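Local structure of metallo-beta-lactamase superfamily protein (2ZWR) at residues 113-121 / 131-141; 1-9 / 14-22. The protein is a zinc-binding member of the metallo-beta-lactamase superfamily and probably acts as a hydrolase, though its substrate is not established. All coordinates share one frame; numbering follows the deposited sequence.

Interaction 1 of 2, residues 113-121 / 131-141; sequences RLFGFQVLH and AFYDPEGAQVF. With ZN (zinc ion), chain F.
CB of Phe132 lies over one face of the Phe117 ring, with the Phe141 ring beside it. Strands 117-121 and 131-134 form an antiparallel hairpin, flanked by 113-114 and 139-141, in one of the two mixed sheets of the metallo-beta-lactamase fold. Four backbone bonds join them: Gln118 pairs with Tyr133 and Leu120 with Ala131 as hydrogen-bonded pairs, while Val119 and Phe132 make the non-hydrogen-bonded pair between. Leu120 N to Ala131 O is nearly straight, 3.0 Å long with 176° at the hydrogen. Beyond it, His121 ND1 binds a zinc ion at 2.2 Å.

Phe132 CB makes a CH-pi contact with Phe117, 4.0 Å from the ring centroid. Phe117 and Phe141 have planes 82° apart, and CE1 of Phe117 comes to 3.7 Å from CD2 of Phe141. Leu51 of strand 50-51, in the other sheet, touches Phe117, Phe132 and Leu114, so this side of the hairpin faces the interior between the sheets. On the reverse side Gln118, its CG anti to the backbone N (chi1 173°), runs alongside Tyr133 and brings NE2 to the ring edge, 3.7 Å from CD2.

Ala138 and Gln139 both face Asp134 in a G1 beta bulge. The Asp134 carboxylate is gripped twice: OD1 accepts from the backbone N of Gly137, an Asx motif, with the donor above the carboxylate plane, and OD2 receives Gln139 NE2 at 2.8 Å on its anti lone pair.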
# COMPACT_ATOMS: atom_id res chain seq x y z
N ARG A 113 -3.77 -15.18 -3.99
CA ARG A 113 -2.69 -14.95 -4.96
C ARG A 113 -3.21 -14.10 -6.11
O ARG A 113 -4.20 -14.46 -6.74
CB ARG A 113 -2.18 -16.27 -5.54
CG ARG A 113 -0.94 -16.83 -4.88
CD ARG A 113 -1.28 -17.60 -3.63
NE ARG A 113 -0.33 -18.68 -3.40
N LEU A 114 -2.54 -12.98 -6.37
CA LEU A 114 -2.87 -12.15 -7.53
C LEU A 114 -1.65 -11.38 -7.99
O LEU A 114 -0.87 -10.90 -7.16
CB LEU A 114 -4.05 -11.18 -7.26
CG LEU A 114 -3.84 -9.86 -6.50
CD1 LEU A 114 -5.06 -8.97 -6.62
CD2 LEU A 114 -3.54 -10.11 -5.04
N PHE A 115 -1.50 -11.30 -9.31
CA PHE A 115 -0.39 -10.61 -9.95
C PHE A 115 0.97 -11.00 -9.37
O PHE A 115 1.86 -10.16 -9.23
CB PHE A 115 -0.58 -9.09 -9.90
CG PHE A 115 -1.78 -8.60 -10.68
CD1 PHE A 115 -1.69 -8.39 -12.05
CD2 PHE A 115 -2.98 -8.34 -10.02
CE1 PHE A 115 -2.80 -7.93 -12.77
CE2 PHE A 115 -4.09 -7.87 -10.72
CZ PHE A 115 -4.00 -7.66 -12.10
N GLY A 116 1.12 -12.29 -9.05
CA GLY A 116 2.38 -12.83 -8.58
C GLY A 116 2.66 -12.57 -7.11
O GLY A 116 3.77 -12.87 -6.63
N PHE A 117 1.68 -12.02 -6.39
CA PHE A 117 1.80 -11.75 -4.95
C PHE A 117 0.96 -12.70 -4.10
O PHE A 117 -0.08 -13.19 -4.54
CB PHE A 117 1.36 -10.31 -4.61
CG PHE A 117 2.24 -9.23 -5.22
CD1 PHE A 117 3.54 -9.04 -4.79
CD2 PHE A 117 1.73 -8.37 -6.19
CE1 PHE A 117 4.34 -8.04 -5.34
CE2 PHE A 117 2.50 -7.38 -6.75
CZ PHE A 117 3.81 -7.20 -6.33
N GLN A 118 1.41 -12.94 -2.88
CA GLN A 118 0.58 -13.58 -1.87
C GLN A 118 0.11 -12.48 -0.91
O GLN A 118 0.91 -11.67 -0.44
CB GLN A 118 1.38 -14.66 -1.13
CG GLN A 118 0.66 -15.29 0.07
CD GLN A 118 1.53 -16.29 0.86
OE1 GLN A 118 1.00 -17.11 1.61
NE2 GLN A 118 2.85 -16.23 0.68
N VAL A 119 -1.19 -12.46 -0.64
CA VAL A 119 -1.78 -11.47 0.26
C VAL A 119 -1.66 -11.92 1.72
O VAL A 119 -2.08 -13.02 2.08
CB VAL A 119 -3.25 -11.15 -0.12
CG1 VAL A 119 -3.91 -10.18 0.88
CG2 VAL A 119 -3.31 -10.58 -1.54
N LEU A 120 -1.04 -11.07 2.53
CA LEU A 120 -0.94 -11.26 3.97
C LEU A 120 -1.85 -10.24 4.64
O LEU A 120 -1.64 -9.03 4.47
CB LEU A 120 0.51 -11.02 4.43
CG LEU A 120 1.61 -12.10 4.32
CD1 LEU A 120 1.42 -13.04 3.15
CD2 LEU A 120 2.98 -11.45 4.25
N HIS A 121 -2.85 -10.70 5.37
CA HIS A 121 -3.68 -9.80 6.15
C HIS A 121 -2.99 -9.50 7.47
O HIS A 121 -2.86 -10.37 8.34
CB HIS A 121 -5.09 -10.36 6.39
CG HIS A 121 -5.98 -9.40 7.13
ND1 HIS A 121 -6.68 -9.75 8.26
CD2 HIS A 121 -6.27 -8.10 6.90
CE1 HIS A 121 -7.38 -8.71 8.69
NE2 HIS A 121 -7.15 -7.69 7.88
N ALA A 131 -0.29 -6.88 3.23
CA ALA A 131 0.98 -6.76 2.50
C ALA A 131 0.93 -7.65 1.28
O ALA A 131 0.30 -8.71 1.30
CB ALA A 131 2.17 -7.15 3.39
N PHE A 132 1.60 -7.21 0.21
CA PHE A 132 1.73 -7.98 -1.02
C PHE A 132 3.11 -8.57 -1.07
O PHE A 132 4.09 -7.84 -1.25
CB PHE A 132 1.44 -7.10 -2.25
CG PHE A 132 0.09 -6.46 -2.21
CD1 PHE A 132 -1.04 -7.20 -2.55
CD2 PHE A 132 -0.06 -5.13 -1.81
CE1 PHE A 132 -2.30 -6.62 -2.50
CE2 PHE A 132 -1.31 -4.54 -1.76
CZ PHE A 132 -2.44 -5.29 -2.10
N TYR A 133 3.18 -9.89 -0.91
CA TYR A 133 4.44 -10.61 -0.72
C TYR A 133 4.85 -11.39 -1.98
O TYR A 133 4.07 -12.17 -2.53
CB TYR A 133 4.36 -11.54 0.51
CG TYR A 133 5.62 -12.33 0.78
CD1 TYR A 133 6.88 -11.71 0.78
CD2 TYR A 133 5.57 -13.71 1.06
CE1 TYR A 133 8.04 -12.44 1.01
CE2 TYR A 133 6.74 -14.44 1.30
CZ TYR A 133 7.97 -13.79 1.28
OH TYR A 133 9.13 -14.50 1.52
N ASP A 134 6.09 -11.16 -2.41
CA ASP A 134 6.66 -11.82 -3.57
C ASP A 134 7.89 -12.64 -3.14
O ASP A 134 9.02 -12.14 -3.16
CB ASP A 134 6.98 -10.79 -4.66
CG ASP A 134 7.94 -11.32 -5.72
OD1 ASP A 134 7.90 -12.52 -6.06
OD2 ASP A 134 8.76 -10.51 -6.20
N PRO A 135 7.67 -13.90 -2.73
CA PRO A 135 8.75 -14.76 -2.23
C PRO A 135 9.86 -15.01 -3.25
O PRO A 135 11.03 -15.13 -2.87
CB PRO A 135 8.04 -16.08 -1.89
CG PRO A 135 6.74 -16.04 -2.62
CD PRO A 135 6.36 -14.59 -2.70
N GLU A 136 9.50 -15.08 -4.52
CA GLU A 136 10.45 -15.38 -5.58
C GLU A 136 11.45 -14.26 -5.80
O GLU A 136 12.65 -14.52 -5.97
CB GLU A 136 9.71 -15.72 -6.88
N GLY A 137 10.96 -13.01 -5.78
CA GLY A 137 11.81 -11.82 -5.85
C GLY A 137 12.27 -11.35 -4.47
O GLY A 137 12.95 -10.31 -4.36
N ALA A 138 11.91 -12.10 -3.43
CA ALA A 138 12.25 -11.75 -2.04
C ALA A 138 11.91 -10.28 -1.74
O ALA A 138 12.79 -9.48 -1.43
CB ALA A 138 13.72 -12.04 -1.74
N GLN A 139 10.64 -9.93 -1.86
CA GLN A 139 10.23 -8.55 -1.60
C GLN A 139 8.80 -8.45 -1.12
O GLN A 139 7.96 -9.31 -1.42
CB GLN A 139 10.46 -7.66 -2.82
CG GLN A 139 9.51 -7.90 -3.99
CD GLN A 139 10.00 -7.25 -5.27
OE1 GLN A 139 10.60 -6.17 -5.25
NE2 GLN A 139 9.74 -7.89 -6.40
N VAL A 140 8.52 -7.39 -0.37
CA VAL A 140 7.20 -7.19 0.21
C VAL A 140 6.81 -5.72 0.11
O VAL A 140 7.63 -4.82 0.32
CB VAL A 140 7.12 -7.75 1.68
CG1 VAL A 140 7.96 -6.93 2.66
CG2 VAL A 140 5.67 -7.86 2.16
N PHE A 141 5.56 -5.49 -0.27
CA PHE A 141 4.97 -4.16 -0.29
C PHE A 141 4.03 -4.14 0.91
O PHE A 141 2.88 -4.59 0.83
CB PHE A 141 4.24 -3.92 -1.63
CG PHE A 141 5.18 -3.90 -2.81
CD1 PHE A 141 5.73 -2.71 -3.27
CD2 PHE A 141 5.55 -5.09 -3.44
CE1 PHE A 141 6.64 -2.69 -4.36
CE2 PHE A 141 6.44 -5.09 -4.53
CZ PHE A 141 6.99 -3.89 -4.98
ZN ZN F . -6.70 -11.77 9.00

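Interaction 2 of 2, residues 1-9 / 14-22; sequences MRVFPVTLG and NAYLVETGE. With ZN (zinc ion), chain I; ZN (zinc ion), chain H.
The N-terminal beta hairpin, strand 2-8 against strand 14-20, forms one margin of a mixed sheet of the metallo-beta-lactamase fold, with strand 2-8 outermost. Phe4 and Leu17 exchange backbone bonds, as do Val6 and Ala15; Phe4 N to Leu17 O measures 2.8 Å.

On one face, Ala15 CB is met by two branched side chains, Leu8 CD1 at 3.6 Å and Val6 CG1 at 3.8 Å, while Val6 also packs on Leu36 and Leu39 of helix 33-43. On the other, Pro5 CB rests 3.6 Å from Tyr16 CE1, and Val3 CG1 meets the same ring at CD1. The Tyr16 hydroxyl reaches beyond the hairpin to the carbonyl of Pro182.

At the chain start Met1 chelates a zinc ion through its backbone N and O. Its side chain, extended beyond CG (chi2 -158°), carries SD to 3.6 Å from Val18 CG1 and CE against Thr20 CB. Glu22 holds another zinc ion through OE1 and OE2, together with a water. Arg2 and Glu19 lie side by side, guanidinium and carboxylate planes 56° apart; a bend at chi3 of Arg2 (71°) turns NH1 back to Glu19 OE1, where the salt bridge closes at 3.0 Å on the syn side, tilted from the carboxylate plane.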
# COMPACT_ATOMS: atom_id res chain seq x y z
N MET A 1 10.27 -9.03 -11.47
CA MET A 1 9.54 -7.73 -11.33
C MET A 1 10.44 -6.50 -11.46
O MET A 1 11.54 -6.46 -10.91
CB MET A 1 8.78 -7.68 -9.99
CG MET A 1 7.75 -8.81 -9.82
SD MET A 1 6.44 -8.46 -8.63
CE MET A 1 5.46 -9.97 -8.73
N ARG A 2 9.98 -5.50 -12.21
CA ARG A 2 10.60 -4.19 -12.19
C ARG A 2 9.72 -3.30 -11.31
O ARG A 2 8.49 -3.35 -11.40
CB ARG A 2 10.73 -3.62 -13.60
CG ARG A 2 11.74 -4.35 -14.49
CD ARG A 2 11.52 -4.05 -15.99
NE ARG A 2 11.90 -2.69 -16.36
CZ ARG A 2 11.31 -1.98 -17.33
NH1 ARG A 2 10.30 -2.48 -18.03
NH2 ARG A 2 11.74 -0.74 -17.59
N VAL A 3 10.36 -2.49 -10.47
CA VAL A 3 9.65 -1.72 -9.44
C VAL A 3 9.97 -0.24 -9.57
O VAL A 3 11.13 0.15 -9.51
CB VAL A 3 10.02 -2.20 -7.99
CG1 VAL A 3 9.29 -1.38 -6.92
CG2 VAL A 3 9.75 -3.69 -7.83
N PHE A 4 8.92 0.57 -9.75
CA PHE A 4 9.05 2.01 -9.87
C PHE A 4 8.30 2.76 -8.77
O PHE A 4 7.07 2.93 -8.85
CB PHE A 4 8.64 2.49 -11.27
CG PHE A 4 9.45 1.88 -12.37
CD1 PHE A 4 10.61 2.49 -12.82
CD2 PHE A 4 9.05 0.68 -12.97
CE1 PHE A 4 11.36 1.92 -13.85
CE2 PHE A 4 9.81 0.10 -13.99
CZ PHE A 4 10.96 0.72 -14.43
N PRO A 5 9.03 3.20 -7.73
CA PRO A 5 8.44 3.94 -6.62
C PRO A 5 8.27 5.41 -6.97
O PRO A 5 9.07 5.97 -7.72
CB PRO A 5 9.50 3.82 -5.50
CG PRO A 5 10.59 2.93 -6.07
CD PRO A 5 10.48 3.01 -7.54
N VAL A 6 7.23 6.02 -6.41
CA VAL A 6 7.05 7.46 -6.53
C VAL A 6 6.40 8.00 -5.26
O VAL A 6 5.44 7.42 -4.74
CB VAL A 6 6.27 7.85 -7.82
CG1 VAL A 6 4.86 7.21 -7.83
CG2 VAL A 6 6.22 9.39 -8.00
N THR A 7 6.96 9.09 -4.73
CA THR A 7 6.45 9.69 -3.51
C THR A 7 5.40 10.75 -3.86
O THR A 7 5.61 11.57 -4.76
CB THR A 7 7.59 10.26 -2.65
OG1 THR A 7 8.51 9.20 -2.38
CG2 THR A 7 7.08 10.82 -1.32
N LEU A 8 4.27 10.71 -3.16
CA LEU A 8 3.08 11.46 -3.54
C LEU A 8 2.41 12.17 -2.38
O LEU A 8 2.29 11.61 -1.29
CB LEU A 8 2.05 10.54 -4.22
CG LEU A 8 2.48 9.70 -5.43
CD1 LEU A 8 1.40 8.69 -5.74
CD2 LEU A 8 2.77 10.58 -6.66
N GLY A 9 1.99 13.41 -2.62
CA GLY A 9 1.12 14.14 -1.69
C GLY A 9 1.83 14.77 -0.52
O GLY A 9 3.00 14.47 -0.28
N ASN A 14 4.35 6.60 -0.50
CA ASN A 14 4.97 5.89 -1.63
C ASN A 14 4.00 4.98 -2.42
O ASN A 14 3.46 4.00 -1.87
CB ASN A 14 6.17 5.03 -1.18
CG ASN A 14 7.22 5.81 -0.37
OD1 ASN A 14 7.80 5.27 0.57
ND2 ASN A 14 7.46 7.07 -0.73
N ALA A 15 3.81 5.32 -3.69
CA ALA A 15 3.14 4.45 -4.66
C ALA A 15 4.18 3.58 -5.37
O ALA A 15 5.34 3.96 -5.47
CB ALA A 15 2.36 5.27 -5.68
N TYR A 16 3.76 2.42 -5.86
CA TYR A 16 4.66 1.53 -6.58
C TYR A 16 4.00 1.05 -7.85
O TYR A 16 2.93 0.43 -7.80
CB TYR A 16 5.11 0.33 -5.70
CG TYR A 16 5.88 0.76 -4.46
CD1 TYR A 16 7.27 0.95 -4.50
CD2 TYR A 16 5.22 1.00 -3.26
CE1 TYR A 16 7.98 1.38 -3.36
CE2 TYR A 16 5.92 1.42 -2.11
CZ TYR A 16 7.30 1.60 -2.18
OH TYR A 16 7.98 2.01 -1.05
N LEU A 17 4.62 1.37 -8.98
CA LEU A 17 4.26 0.81 -10.27
C LEU A 17 5.17 -0.40 -10.49
O LEU A 17 6.38 -0.27 -10.59
CB LEU A 17 4.41 1.85 -11.39
CG LEU A 17 4.09 1.41 -12.82
CD1 LEU A 17 2.62 1.00 -13.00
CD2 LEU A 17 4.49 2.51 -13.84
N VAL A 18 4.57 -1.57 -10.54
CA VAL A 18 5.31 -2.82 -10.49
C VAL A 18 4.97 -3.65 -11.72
O VAL A 18 3.79 -3.90 -11.99
CB VAL A 18 4.97 -3.65 -9.21
CG1 VAL A 18 5.79 -4.94 -9.16
CG2 VAL A 18 5.17 -2.81 -7.94
N GLU A 19 5.99 -4.06 -12.46
CA GLU A 19 5.79 -4.99 -13.56
C GLU A 19 5.78 -6.41 -13.00
O GLU A 19 6.75 -6.84 -12.41
CB GLU A 19 6.88 -4.83 -14.64
CG GLU A 19 6.57 -5.59 -15.95
CD GLU A 19 7.49 -5.21 -17.13
OE1 GLU A 19 8.56 -4.59 -16.91
OE2 GLU A 19 7.13 -5.56 -18.28
N THR A 20 4.68 -7.12 -13.16
CA THR A 20 4.60 -8.51 -12.70
C THR A 20 4.60 -9.46 -13.89
O THR A 20 4.50 -9.03 -15.05
CB THR A 20 3.36 -8.75 -11.78
OG1 THR A 20 2.20 -9.05 -12.57
CG2 THR A 20 3.07 -7.52 -10.89
N GLY A 21 4.71 -10.76 -13.62
CA GLY A 21 4.59 -11.77 -14.67
C GLY A 21 3.21 -11.79 -15.33
O GLY A 21 3.05 -12.37 -16.40
N GLU A 22 2.24 -11.15 -14.67
CA GLU A 22 0.88 -11.03 -15.21
C GLU A 22 0.53 -9.61 -15.67
O GLU A 22 -0.64 -9.28 -15.85
CB GLU A 22 -0.15 -11.50 -14.19
CG GLU A 22 -0.18 -13.01 -14.02
CD GLU A 22 -0.65 -13.43 -12.64
OE1 GLU A 22 -1.70 -12.93 -12.17
OE2 GLU A 22 0.02 -14.27 -12.02
ZN ZN I . 12.06 -8.48 -9.72
ZN ZN H . -2.14 -14.92 -10.88
O HOH W 1 -0.79 -15.09 -9.02

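Interactions 1 and 2 are hairpins from the two different sheets of the fold, their centres about 13 Å apart, and they meet where the sheets pack together. Phe141 joins them: its CE1 lies 3.5 Å from Tyr16 CG in an edge-to-face pair, and its CZ lies 3.6 Å from Val18 CG2. His181 extends the aromatic group, stacking on Phe141 and meeting Tyr16 edge-to-face. A second join lies at the turn of 113-121, where Phe115 O is 3.3 Å from Thr20 CB. The dinuclear zinc site is close by: side chains approach within about 5 Å from Asn14 to His184 and about 8 Å from Phe132 to His54.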